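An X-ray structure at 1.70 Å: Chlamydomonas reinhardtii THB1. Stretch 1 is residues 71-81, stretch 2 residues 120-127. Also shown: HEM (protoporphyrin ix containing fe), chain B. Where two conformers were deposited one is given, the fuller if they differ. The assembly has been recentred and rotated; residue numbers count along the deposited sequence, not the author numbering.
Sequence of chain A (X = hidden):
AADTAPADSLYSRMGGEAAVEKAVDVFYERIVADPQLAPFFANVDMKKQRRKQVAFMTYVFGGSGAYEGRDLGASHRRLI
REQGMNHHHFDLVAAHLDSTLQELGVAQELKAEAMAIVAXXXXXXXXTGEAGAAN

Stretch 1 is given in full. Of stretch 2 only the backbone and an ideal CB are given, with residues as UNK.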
# COMPACT_ATOMS: atom_id res chain seq x y z
N ASP A 71 5.95 -7.13 -10.75
CA ASP A 71 4.60 -7.68 -10.63
C ASP A 71 4.25 -8.01 -9.17
O ASP A 71 5.06 -8.60 -8.45
CB ASP A 71 4.54 -8.95 -11.49
CG ASP A 71 3.22 -9.65 -11.42
OD1 ASP A 71 2.31 -9.26 -12.19
OD2 ASP A 71 3.09 -10.61 -10.63
N LEU A 72 3.04 -7.63 -8.73
CA LEU A 72 2.64 -7.83 -7.33
C LEU A 72 2.57 -9.31 -6.95
O LEU A 72 2.99 -9.70 -5.85
CB LEU A 72 1.28 -7.19 -7.05
CG LEU A 72 1.16 -5.74 -6.60
CD1 LEU A 72 -0.22 -5.56 -5.98
CD2 LEU A 72 2.25 -5.36 -5.62
N GLY A 73 1.99 -10.14 -7.82
CA GLY A 73 1.95 -11.56 -7.55
C GLY A 73 3.33 -12.14 -7.38
O GLY A 73 3.60 -12.88 -6.43
N ALA A 74 4.23 -11.82 -8.31
CA ALA A 74 5.57 -12.38 -8.24
C ALA A 74 6.28 -11.93 -6.98
O ALA A 74 6.99 -12.71 -6.33
CB ALA A 74 6.37 -11.98 -9.48
N SER A 75 6.08 -10.66 -6.60
CA SER A 75 6.76 -10.09 -5.45
C SER A 75 6.34 -10.74 -4.14
O SER A 75 7.12 -10.70 -3.18
CB SER A 75 6.49 -8.58 -5.38
OG SER A 75 6.95 -7.92 -6.55
N HIS A 76 5.12 -11.25 -4.05
CA HIS A 76 4.65 -11.85 -2.79
C HIS A 76 4.55 -13.37 -2.85
O HIS A 76 4.23 -13.99 -1.83
CB HIS A 76 3.28 -11.27 -2.39
CG HIS A 76 3.30 -9.79 -2.11
ND1 HIS A 76 3.21 -8.85 -3.11
CD2 HIS A 76 3.41 -9.10 -0.95
CE1 HIS A 76 3.26 -7.64 -2.58
NE2 HIS A 76 3.38 -7.77 -1.27
N ARG A 77 4.78 -13.98 -4.01
CA ARG A 77 4.62 -15.43 -4.13
C ARG A 77 5.46 -16.18 -3.10
O ARG A 77 4.98 -17.11 -2.45
CB ARG A 77 4.95 -15.89 -5.55
CG ARG A 77 4.63 -17.40 -5.78
CD ARG A 77 4.80 -17.81 -7.24
NE ARG A 77 6.16 -17.52 -7.71
CZ ARG A 77 6.45 -16.66 -8.68
NH1 ARG A 77 5.49 -16.01 -9.33
NH2 ARG A 77 7.73 -16.45 -9.01
N ARG A 78 6.72 -15.77 -2.92
CA ARG A 78 7.56 -16.50 -1.97
C ARG A 78 7.04 -16.33 -0.55
O ARG A 78 7.17 -17.24 0.27
CB ARG A 78 9.01 -16.04 -2.07
CG ARG A 78 9.20 -14.54 -1.92
CD ARG A 78 10.56 -14.14 -2.44
NE ARG A 78 10.91 -12.79 -2.01
CZ ARG A 78 10.61 -11.69 -2.69
NH1 ARG A 78 9.96 -11.77 -3.84
NH2 ARG A 78 10.97 -10.50 -2.21
N LEU A 79 6.44 -15.18 -0.25
CA LEU A 79 5.94 -14.94 1.09
C LEU A 79 4.76 -15.84 1.39
O LEU A 79 4.61 -16.35 2.51
CB LEU A 79 5.51 -13.48 1.21
CG LEU A 79 6.63 -12.45 1.14
CD1 LEU A 79 6.05 -11.06 0.84
CD2 LEU A 79 7.32 -12.44 2.48
N ILE A 80 3.89 -16.03 0.39
CA ILE A 80 2.71 -16.86 0.55
C ILE A 80 3.10 -18.34 0.59
O ILE A 80 2.58 -19.10 1.41
CB ILE A 80 1.73 -16.57 -0.60
CG1 ILE A 80 1.24 -15.12 -0.52
CG2 ILE A 80 0.54 -17.49 -0.54
CD1 ILE A 80 0.77 -14.60 -1.84
N ARG A 81 4.03 -18.75 -0.28
CA ARG A 81 4.37 -20.17 -0.38
C ARG A 81 5.25 -20.65 0.77
O ARG A 81 5.11 -21.81 1.20
CB ARG A 81 5.06 -20.44 -1.72
CG ARG A 81 4.12 -20.28 -2.91
CD ARG A 81 4.69 -20.96 -4.15
NE ARG A 81 3.77 -20.97 -5.28
CZ ARG A 81 4.16 -21.19 -6.54
NH1 ARG A 81 5.44 -21.39 -6.81
NH2 ARG A 81 3.27 -21.19 -7.52
N UNK A 120 -8.63 -4.10 -4.79
CA UNK A 120 -8.48 -4.72 -6.09
C UNK A 120 -7.12 -5.39 -6.25
O UNK A 120 -6.97 -6.25 -7.13
CB UNK A 120 -8.68 -3.68 -7.19
N UNK A 121 -6.14 -5.05 -5.41
CA UNK A 121 -4.83 -5.70 -5.44
C UNK A 121 -4.85 -7.09 -4.85
O UNK A 121 -3.89 -7.84 -5.04
CB UNK A 121 -3.80 -4.85 -4.69
N UNK A 122 -5.91 -7.47 -4.14
CA UNK A 122 -5.90 -8.78 -3.50
C UNK A 122 -5.74 -9.91 -4.49
O UNK A 122 -4.83 -10.74 -4.29
CB UNK A 122 -7.19 -8.98 -2.70
N UNK A 123 -6.53 -10.03 -5.57
CA UNK A 123 -6.32 -11.16 -6.49
C UNK A 123 -4.97 -11.12 -7.15
O UNK A 123 -4.39 -12.18 -7.42
CB UNK A 123 -7.41 -11.18 -7.57
N UNK A 124 -4.46 -9.92 -7.44
CA UNK A 124 -3.13 -9.80 -8.01
C UNK A 124 -2.09 -10.37 -7.06
O UNK A 124 -1.22 -11.14 -7.47
CB UNK A 124 -2.81 -8.34 -8.33
N UNK A 125 -2.19 -10.00 -5.79
CA UNK A 125 -1.17 -10.41 -4.82
C UNK A 125 -1.20 -11.92 -4.61
O UNK A 125 -0.15 -12.57 -4.56
CB UNK A 125 -1.38 -9.69 -3.49
N UNK A 126 -2.39 -12.51 -4.48
CA UNK A 126 -2.49 -13.93 -4.14
C UNK A 126 -2.63 -14.82 -5.37
O UNK A 126 -2.85 -16.03 -5.22
CB UNK A 126 -3.68 -14.16 -3.21
N UNK A 127 -2.49 -14.26 -6.56
CA UNK A 127 -2.59 -15.06 -7.77
C UNK A 127 -3.90 -15.79 -7.89
O UNK A 127 -3.95 -16.90 -8.44
CB UNK A 127 -1.44 -16.07 -7.83
CHA HEM B . 6.82 -6.11 -1.14
CHB HEM B . 2.60 -3.90 -2.23
CHC HEM B . 0.32 -6.72 1.10
CHD HEM B . 4.74 -8.16 2.79
C1A HEM B . 5.85 -5.32 -1.71
C2A HEM B . 6.10 -4.37 -2.76
C3A HEM B . 4.95 -3.76 -3.05
C4A HEM B . 3.92 -4.27 -2.20
CMA HEM B . 4.68 -2.66 -4.10
CAA HEM B . 7.49 -4.16 -3.41
CBA HEM B . 7.64 -5.21 -4.52
CGA HEM B . 8.88 -4.93 -5.32
O1A HEM B . 8.77 -4.15 -6.30
O2A HEM B . 9.95 -5.48 -4.97
C1B HEM B . 1.65 -4.47 -1.40
C2B HEM B . 0.28 -4.06 -1.34
C3B HEM B . -0.36 -4.81 -0.44
C4B HEM B . 0.58 -5.75 0.14
CMB HEM B . -0.32 -2.94 -2.21
CAB HEM B . -1.86 -4.64 -0.14
CBB HEM B . -2.40 -4.99 1.03
C1C HEM B . 1.33 -7.33 1.82
C2C HEM B . 1.15 -8.24 2.94
C3C HEM B . 2.37 -8.63 3.38
C4C HEM B . 3.38 -7.97 2.59
CMC HEM B . -0.24 -8.67 3.45
CAC HEM B . 2.75 -9.58 4.55
CBC HEM B . 2.12 -9.42 5.71
C1D HEM B . 5.64 -7.66 1.86
C2D HEM B . 7.06 -7.83 2.00
C3D HEM B . 7.66 -7.28 0.93
C4D HEM B . 6.64 -6.75 0.07
CMD HEM B . 7.74 -8.52 3.21
CAD HEM B . 9.18 -7.23 0.68
CBD HEM B . 9.66 -8.60 0.19
CGD HEM B . 11.16 -8.56 -0.03
O1D HEM B . 11.86 -9.47 0.48
O2D HEM B . 11.64 -7.63 -0.72
NA HEM B . 4.50 -5.23 -1.41
NB HEM B . 1.81 -5.50 -0.46
NC HEM B . 2.71 -7.21 1.61
ND HEM B . 5.41 -6.99 0.66
FE HEM B . 3.64 -6.23 0.08

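Stretch 1 is a helix that begins after Asp71, and His76 NE2 binds HEM FE at 2.1 Å. The helix of stretch 2 crosses it at 60°, with the axes 7.4 Å apart at closest approach. No direct hydrogen bond joins the two.

Position 120 has nothing of stretch 1 within reach of its CB. Many side chains would suit it, polar ones included. It is Ser120, whose OG is hydrogen-bonded elsewhere in the structure.

At position 121, CA-to-CB points toward stretch 1, and the ideal CB already lies 3.9 Å from Leu72 CD1. A small apolar residue fits without further adjustment. It is Ala121, and its CB packs on Leu72 CD1 at 3.9 Å.

Position 122 points away from stretch 1, which therefore sets little limit on it. A long polar or charged chain is as acceptable as a short one. It is Arg122, whose side chain comes no nearer than 8.4 Å to stretch 1.

Position 123 is out of reach. Its phi of -63° allows proline among many others, and its N has no bond to the turn before, where the helix is kinked. It is Pro123, whose ring nitrogen has no hydrogen to donate.

Position 124 points sideways, its ideal CB 4.4 Å from Leu72 CB. A medium or large aliphatic chain could cover that flank, and a polar chain could turn outward. It is Leu124, with chi1 m and chi2 t; its CB meets Leu72 CB at 4.4 Å. Its carbonyl comes close too, with O 3.2 Å from Gly73 CA. A CB on Gly73 would clash with this oxygen.

Position 125 has the CA nearest to stretch 1, 4.3 Å from Gly73 CA. The CB points sideways, between Leu72, His76 and the heme. Leucine, isoleucine, valine or methionine would be reasonable. It is Ile125. Its CG1 touches Leu72 CD1 at 3.6 Å, its CG2 lies over one face of the His76 ring, 4.0 Å from His76 CG, and its CD1 reaches HEM C3B at 3.4 Å. A water donates to both Gly73 O (2.8 Å) and Ile125 O (2.6 Å), bridging the backbones.

Position 126 starts away from stretch 1, yet its ideal CB is 4.7 Å from Ile80 CD1. A large apolar chain could swing back to meet that methyl. It is Phe126, with chi1 m; its CD2 lies 3.5 Å from Ile80 CD1.

Position 127 has phi 58° and psi 33°, which favours glycine; asparagine is a possible alternative. It is Gly127, closing the helix in a Schellman motif.

Stretch 2 (120-127) SARPLIFG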
# COMPACT_ATOMS: atom_id res chain seq x y z
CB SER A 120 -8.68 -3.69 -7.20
OG SER A 120 -7.48 -3.00 -7.50
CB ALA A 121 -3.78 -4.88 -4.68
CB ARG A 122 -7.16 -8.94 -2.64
CG ARG A 122 -6.97 -9.96 -1.54
CD ARG A 122 -8.19 -10.02 -0.62
NE ARG A 122 -9.22 -10.85 -1.21
CZ ARG A 122 -10.31 -11.25 -0.56
NH1 ARG A 122 -10.49 -10.88 0.70
NH2 ARG A 122 -11.21 -12.01 -1.18
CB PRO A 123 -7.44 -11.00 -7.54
CG PRO A 123 -8.35 -9.97 -7.01
CD PRO A 123 -7.65 -9.17 -6.00
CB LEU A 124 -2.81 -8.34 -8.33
CG LEU A 124 -3.81 -7.76 -9.34
CD1 LEU A 124 -3.47 -6.32 -9.73
CD2 LEU A 124 -3.92 -8.65 -10.58
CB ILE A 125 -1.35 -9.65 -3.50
CG1 ILE A 125 -0.78 -8.23 -3.60
CG2 ILE A 125 -0.69 -10.40 -2.36
CD1 ILE A 125 -1.33 -7.32 -2.54
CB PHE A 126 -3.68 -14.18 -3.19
CG PHE A 126 -3.44 -13.63 -1.80
CD1 PHE A 126 -3.94 -12.39 -1.44
CD2 PHE A 126 -2.64 -14.31 -0.90
CE1 PHE A 126 -3.70 -11.88 -0.19
CE2 PHE A 126 -2.41 -13.80 0.38
CZ PHE A 126 -2.93 -12.58 0.72
O HOH W 1 1.57 -14.38 -5.32
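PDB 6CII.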